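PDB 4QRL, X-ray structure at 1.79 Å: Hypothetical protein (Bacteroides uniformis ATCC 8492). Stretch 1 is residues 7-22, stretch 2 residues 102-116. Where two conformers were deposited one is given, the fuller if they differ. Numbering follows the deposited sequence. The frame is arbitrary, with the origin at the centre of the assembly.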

# COMPACT_ATOMS: atom_id res chain seq x y z
N GLY A 7 -10.70 2.68 13.83
CA GLY A 7 -10.21 1.39 14.32
C GLY A 7 -8.71 1.20 14.18
O GLY A 7 -7.94 2.16 14.31
N ASP A 8 -8.28 -0.06 13.97
CA ASP A 8 -6.84 -0.38 13.83
C ASP A 8 -6.24 0.11 12.51
O ASP A 8 -5.04 0.37 12.47
N LEU A 9 -7.02 0.10 11.44
CA LEU A 9 -6.52 0.44 10.11
C LEU A 9 -6.14 1.91 9.98
O LEU A 9 -5.20 2.23 9.25
N ALA A 10 -6.86 2.81 10.69
CA ALA A 10 -6.67 4.25 10.63
C ALA A 10 -5.25 4.68 10.99
O ALA A 10 -4.69 4.24 11.99
N GLY A 11 -4.70 5.56 10.16
CA GLY A 11 -3.36 6.11 10.35
C GLY A 11 -2.36 5.76 9.28
O GLY A 11 -2.72 5.30 8.19
N LYS A 12 -1.06 5.90 9.63
CA LYS A 12 0.05 5.72 8.72
C LYS A 12 0.77 4.43 9.01
O LYS A 12 0.94 4.05 10.18
N TRP A 13 1.20 3.78 7.95
CA TRP A 13 1.81 2.48 7.97
C TRP A 13 3.07 2.44 7.15
O TRP A 13 3.05 2.81 5.97
N GLN A 14 4.16 1.99 7.76
CA GLN A 14 5.41 1.84 6.99
C GLN A 14 5.43 0.47 6.36
O GLN A 14 5.34 -0.52 7.07
N LEU A 15 5.59 0.41 5.02
CA LEU A 15 5.69 -0.88 4.34
C LEU A 15 7.14 -1.35 4.55
O LEU A 15 8.08 -0.74 4.03
N ARG A 16 7.30 -2.34 5.40
CA ARG A 16 8.61 -2.85 5.80
C ARG A 16 9.20 -3.86 4.86
O ARG A 16 10.43 -3.99 4.78
N GLN A 17 8.34 -4.71 4.31
CA GLN A 17 8.85 -5.82 3.52
C GLN A 17 7.83 -6.34 2.53
O GLN A 17 6.63 -6.25 2.76
N TYR A 18 8.33 -6.89 1.40
CA TYR A 18 7.51 -7.64 0.47
C TYR A 18 7.88 -9.08 0.59
O TYR A 18 9.08 -9.40 0.64
N GLN A 19 6.90 -9.99 0.59
CA GLN A 19 7.21 -11.42 0.57
C GLN A 19 6.63 -11.92 -0.71
O GLN A 19 5.42 -12.04 -0.85
N TYR A 20 7.49 -12.14 -1.68
CA TYR A 20 7.03 -12.51 -2.99
C TYR A 20 6.56 -13.94 -3.08
O TYR A 20 7.05 -14.83 -2.37
N ALA A 21 5.61 -14.16 -3.99
CA ALA A 21 5.00 -15.47 -4.22
C ALA A 21 6.04 -16.54 -4.53
O ALA A 21 5.87 -17.68 -4.09
N ASP A 22 7.15 -16.18 -5.21
CA ASP A 22 8.21 -17.14 -5.55
C ASP A 22 9.14 -17.47 -4.37
O ASP A 22 10.10 -18.19 -4.57
N LEU A 102 -0.00 -4.85 10.04
CA LEU A 102 -0.88 -4.97 8.87
C LEU A 102 -0.19 -5.86 7.82
O LEU A 102 0.97 -5.65 7.51
N ARG A 103 -0.92 -6.87 7.33
CA ARG A 103 -0.40 -7.79 6.33
C ARG A 103 -1.44 -7.92 5.22
O ARG A 103 -2.58 -8.37 5.47
N LEU A 104 -1.06 -7.48 4.02
CA LEU A 104 -1.89 -7.50 2.82
C LEU A 104 -1.37 -8.55 1.84
O LEU A 104 -0.16 -8.74 1.73
N GLU A 105 -2.28 -9.25 1.17
CA GLU A 105 -1.91 -10.28 0.21
C GLU A 105 -2.64 -10.07 -1.10
O GLU A 105 -3.84 -9.84 -1.10
N TYR A 106 -1.91 -10.21 -2.22
CA TYR A 106 -2.46 -10.16 -3.57
C TYR A 106 -1.65 -11.11 -4.47
O TYR A 106 -0.44 -10.91 -4.64
N GLU A 107 -2.33 -12.14 -5.02
CA GLU A 107 -1.78 -13.16 -5.92
C GLU A 107 -0.45 -13.72 -5.35
O GLU A 107 0.56 -13.70 -6.03
N GLY A 108 -0.48 -14.16 -4.08
CA GLY A 108 0.66 -14.76 -3.39
C GLY A 108 1.73 -13.83 -2.82
O GLY A 108 2.60 -14.29 -2.06
N THR A 109 1.71 -12.53 -3.19
CA THR A 109 2.69 -11.58 -2.67
C THR A 109 2.12 -10.87 -1.45
O THR A 109 1.01 -10.35 -1.50
N LYS A 110 2.91 -10.83 -0.37
CA LYS A 110 2.50 -10.16 0.85
C LYS A 110 3.22 -8.83 1.00
O LYS A 110 4.42 -8.75 0.74
N SER A 111 2.48 -7.80 1.42
CA SER A 111 2.93 -6.45 1.76
C SER A 111 2.86 -6.39 3.31
O SER A 111 1.77 -6.48 3.87
N ILE A 112 4.02 -6.31 3.97
CA ILE A 112 4.10 -6.32 5.44
C ILE A 112 4.29 -4.91 5.98
O ILE A 112 5.27 -4.26 5.61
N PHE A 113 3.41 -4.46 6.88
CA PHE A 113 3.48 -3.07 7.42
C PHE A 113 3.53 -3.02 8.94
O PHE A 113 3.00 -3.90 9.62
N ARG A 114 4.11 -1.92 9.47
CA ARG A 114 4.07 -1.61 10.90
C ARG A 114 3.53 -0.22 11.03
O ARG A 114 3.79 0.62 10.18
N LYS A 115 2.75 0.02 12.10
CA LYS A 115 2.16 1.32 12.32
C LYS A 115 3.29 2.36 12.48
O LYS A 115 4.31 2.07 13.12
N PHE A 116 3.13 3.51 11.83
CA PHE A 116 4.14 4.57 11.84
C PHE A 116 3.55 5.84 12.48
O PHE A 116 3.49 5.90 13.73
OXT PHE A 116 3.09 6.72 11.75

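Strand 11-19 pairs antiparallel with strand 109-115, and the paired side chains fall on two faces of the sheet, their alternation interrupted by a bulge at Arg16. Trp13, Leu15 and Tyr18 share one face with Lys115, Phe113 and Ser111. Trp13 (chi1 m, chi2 99°) lies buried between two aliphatic groups: Leu102 CB sits 3.7 Å from the centroid of the Trp13 six-membered ring on one face, and Lys115 CD sits 3.8 Å from that centroid on the opposite face. This orientation also sends Trp13 NE1 to Leu9 O, in a nearly linear 2.8 Å hydrogen bond. Lys115 leaves its backbone as t, then bends at chi2 (p); this lays CD over the six-membered ring of Trp13 while Lys115 NZ reaches Asp8 O, a hydrogen bond of 2.8 Å. Leu15 (t, t) places CG over the Phe113 ring, 3.5 Å from Phe113 CE2, and Tyr18 (m) brings its ring edge to Ser111, with Tyr18 CE1 3.3 Å from Ser111 OG.

The other face, carrying Gln14, Gln17 and Gln19 against Arg114, Ile112 and Lys110, is more polar. Gln14 is extended (t, t), and Arg114 starts from p; together they let Gln14 OE1 accept from Arg114 NE (2.7 Å) and from Arg114 NH2 (2.9 Å). Arg16, at the bulge where the register shifts by one, lays its guanidinium face against this group, Arg16 CZ lying 3.3 Å from Arg114 NH1; both groups are positively charged donors, and no hydrogen bond joins them. Farther along, Gln19 (m, t) donates from NE2 to Gln17 OE1 (3.0 Å), while Gln19 NE2 also lies 3.9 Å from Ile112 CD1 (Ile112 m, m). Gln19 OE1 accepts from a water (2.9 Å to the water O), which in turn accepts from Lys110 NZ (3.1 Å), bridging the strands. Near the turn, Thr109 (m) receives a weak hydrogen bond at OG1 from Ala21 N, 3.4 Å away.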

# COMPACT_ATOMS: atom_id res chain seq x y z
CB ASP A 8 -6.61 -1.89 13.93
CG ASP A 8 -6.73 -2.47 15.33
OD1 ASP A 8 -6.76 -1.68 16.29
OD2 ASP A 8 -6.80 -3.69 15.45
CB LEU A 9 -7.54 0.07 9.01
CG LEU A 9 -7.02 0.15 7.56
CD1 LEU A 9 -5.86 -0.82 7.30
CD2 LEU A 9 -8.15 -0.06 6.55
CB ALA A 10 -7.66 4.95 11.54
CB LYS A 12 1.01 6.92 8.80
CG LYS A 12 2.09 6.90 7.71
CD LYS A 12 2.99 8.14 7.82
CE LYS A 12 2.64 9.19 6.80
NZ LYS A 12 1.33 9.82 7.05
CB TRP A 13 0.81 1.47 7.38
CG TRP A 13 -0.42 1.25 8.20
CD1 TRP A 13 -1.64 1.82 8.02
CD2 TRP A 13 -0.57 0.28 9.24
NE1 TRP A 13 -2.53 1.34 8.97
CE2 TRP A 13 -1.89 0.39 9.73
CE3 TRP A 13 0.31 -0.64 9.84
CZ2 TRP A 13 -2.37 -0.44 10.75
CZ3 TRP A 13 -0.14 -1.38 10.94
CH2 TRP A 13 -1.46 -1.27 11.38
CB GLN A 14 6.64 1.99 7.90
CG GLN A 14 7.96 1.75 7.12
CD GLN A 14 9.20 1.81 7.96
OE1 GLN A 14 9.20 1.44 9.13
NE2 GLN A 14 10.30 2.23 7.35
CB LEU A 15 5.31 -0.78 2.84
CG LEU A 15 4.82 -2.08 2.14
CD1 LEU A 15 4.13 -1.75 0.80
CD2 LEU A 15 5.96 -3.05 1.87
CB ARG A 16 8.49 -3.57 7.18
CG ARG A 16 8.13 -2.67 8.32
CD ARG A 16 8.03 -3.52 9.57
NE ARG A 16 9.34 -4.00 10.02
CZ ARG A 16 9.55 -4.62 11.17
NH1 ARG A 16 8.54 -4.85 12.00
NH2 ARG A 16 10.77 -5.03 11.50
CB GLN A 17 9.18 -6.97 4.52
CG GLN A 17 9.94 -8.15 3.94
CD GLN A 17 10.02 -9.28 4.94
OE1 GLN A 17 9.03 -9.68 5.53
NE2 GLN A 17 11.21 -9.78 5.17
CB TYR A 18 7.66 -7.20 -1.00
CG TYR A 18 6.95 -5.92 -1.37
CD1 TYR A 18 5.56 -5.86 -1.44
CD2 TYR A 18 7.68 -4.80 -1.77
CE1 TYR A 18 4.91 -4.70 -1.83
CE2 TYR A 18 7.04 -3.63 -2.15
CZ TYR A 18 5.65 -3.58 -2.17
OH TYR A 18 5.03 -2.43 -2.58
CB GLN A 19 6.67 -12.15 1.80
CG GLN A 19 7.35 -11.70 3.07
CD GLN A 19 6.76 -12.40 4.26
OE1 GLN A 19 5.84 -13.22 4.15
NE2 GLN A 19 7.25 -12.04 5.43
CB TYR A 20 8.14 -12.20 -4.00
CG TYR A 20 8.33 -10.70 -4.17
CD1 TYR A 20 7.48 -9.96 -4.98
CD2 TYR A 20 9.38 -10.04 -3.54
CE1 TYR A 20 7.64 -8.58 -5.12
CE2 TYR A 20 9.55 -8.66 -3.67
CZ TYR A 20 8.69 -7.94 -4.49
OH TYR A 20 8.90 -6.59 -4.70
CB ALA A 21 4.00 -15.37 -5.34
CB ASP A 22 9.06 -16.66 -6.76
CG ASP A 22 9.85 -15.37 -6.55
OD1 ASP A 22 10.17 -15.04 -5.37
OD2 ASP A 22 10.20 -14.72 -7.56
CB LEU A 102 -1.27 -3.61 8.26
CG LEU A 102 -2.12 -3.62 6.96
CD1 LEU A 102 -3.52 -4.26 7.18
CD2 LEU A 102 -2.29 -2.24 6.39
CB ARG A 103 -0.07 -9.15 6.99
CG ARG A 103 0.74 -10.11 6.14
CD ARG A 103 0.77 -11.45 6.84
NE ARG A 103 1.57 -12.43 6.11
CZ ARG A 103 2.85 -12.68 6.35
NH1 ARG A 103 3.49 -12.03 7.31
NH2 ARG A 103 3.50 -13.59 5.64
CB LEU A 104 -1.91 -6.10 2.16
CG LEU A 104 -2.49 -4.94 2.98
CD1 LEU A 104 -2.48 -3.65 2.17
CD2 LEU A 104 -3.90 -5.26 3.52
CB GLU A 105 -2.19 -11.66 0.80
CG GLU A 105 -1.76 -12.85 -0.06
CD GLU A 105 -2.78 -13.29 -1.07
OE1 GLU A 105 -4.00 -13.23 -0.78
OE2 GLU A 105 -2.36 -13.67 -2.19
CB TYR A 106 -2.47 -8.75 -4.14
CG TYR A 106 -2.98 -8.73 -5.57
CD1 TYR A 106 -4.33 -8.90 -5.85
CD2 TYR A 106 -2.10 -8.60 -6.65
CE1 TYR A 106 -4.80 -8.94 -7.16
CE2 TYR A 106 -2.56 -8.65 -7.96
CZ TYR A 106 -3.91 -8.81 -8.22
OH TYR A 106 -4.38 -8.85 -9.51
CB GLU A 107 -1.60 -12.58 -7.35
CG GLU A 107 -2.92 -12.24 -8.01
CD GLU A 107 -2.90 -11.85 -9.47
OE1 GLU A 107 -1.80 -11.62 -10.03
OE2 GLU A 107 -3.99 -11.79 -10.07
CB THR A 109 3.12 -10.58 -3.73
OG1 THR A 109 3.87 -11.29 -4.71
CG2 THR A 109 3.99 -9.43 -3.13
CB LYS A 110 2.74 -11.02 2.10
CG LYS A 110 2.70 -12.55 1.97
CD LYS A 110 1.35 -13.14 1.68
CE LYS A 110 1.37 -14.66 1.63
NZ LYS A 110 2.39 -15.20 0.68
CB SER A 111 2.01 -5.42 1.11
OG SER A 111 2.11 -5.44 -0.30
CB ILE A 112 5.28 -7.22 5.91
CG1 ILE A 112 5.41 -8.59 5.16
CG2 ILE A 112 5.35 -7.29 7.45
CD1 ILE A 112 4.32 -9.52 5.25
CB PHE A 113 2.23 -2.23 7.02
CG PHE A 113 1.89 -2.18 5.56
CD1 PHE A 113 1.25 -3.25 4.94
CD2 PHE A 113 2.12 -1.03 4.83
CE1 PHE A 113 0.92 -3.20 3.57
CE2 PHE A 113 1.78 -0.97 3.46
CZ PHE A 113 1.16 -2.05 2.85
CB ARG A 114 5.44 -1.74 11.59
CG ARG A 114 6.51 -0.69 11.14
CD ARG A 114 7.81 -0.77 11.93
NE ARG A 114 8.95 -0.25 11.16
CZ ARG A 114 10.20 -0.68 11.28
NH1 ARG A 114 10.51 -1.62 12.17
NH2 ARG A 114 11.16 -0.17 10.52
CB LYS A 115 1.25 1.27 13.54
CG LYS A 115 0.33 2.47 13.68
CD LYS A 115 -0.79 2.45 12.63
CE LYS A 115 -2.12 2.74 13.25
NZ LYS A 115 -2.80 1.53 13.79
CB PHE A 116 4.65 4.81 10.39
CG PHE A 116 5.97 5.54 10.32
CD1 PHE A 116 7.17 4.89 10.64
CD2 PHE A 116 6.03 6.87 9.89
CE1 PHE A 116 8.40 5.55 10.51
CE2 PHE A 116 7.27 7.53 9.79
CZ PHE A 116 8.43 6.88 10.13
O HOH W 1 4.90 -15.37 2.50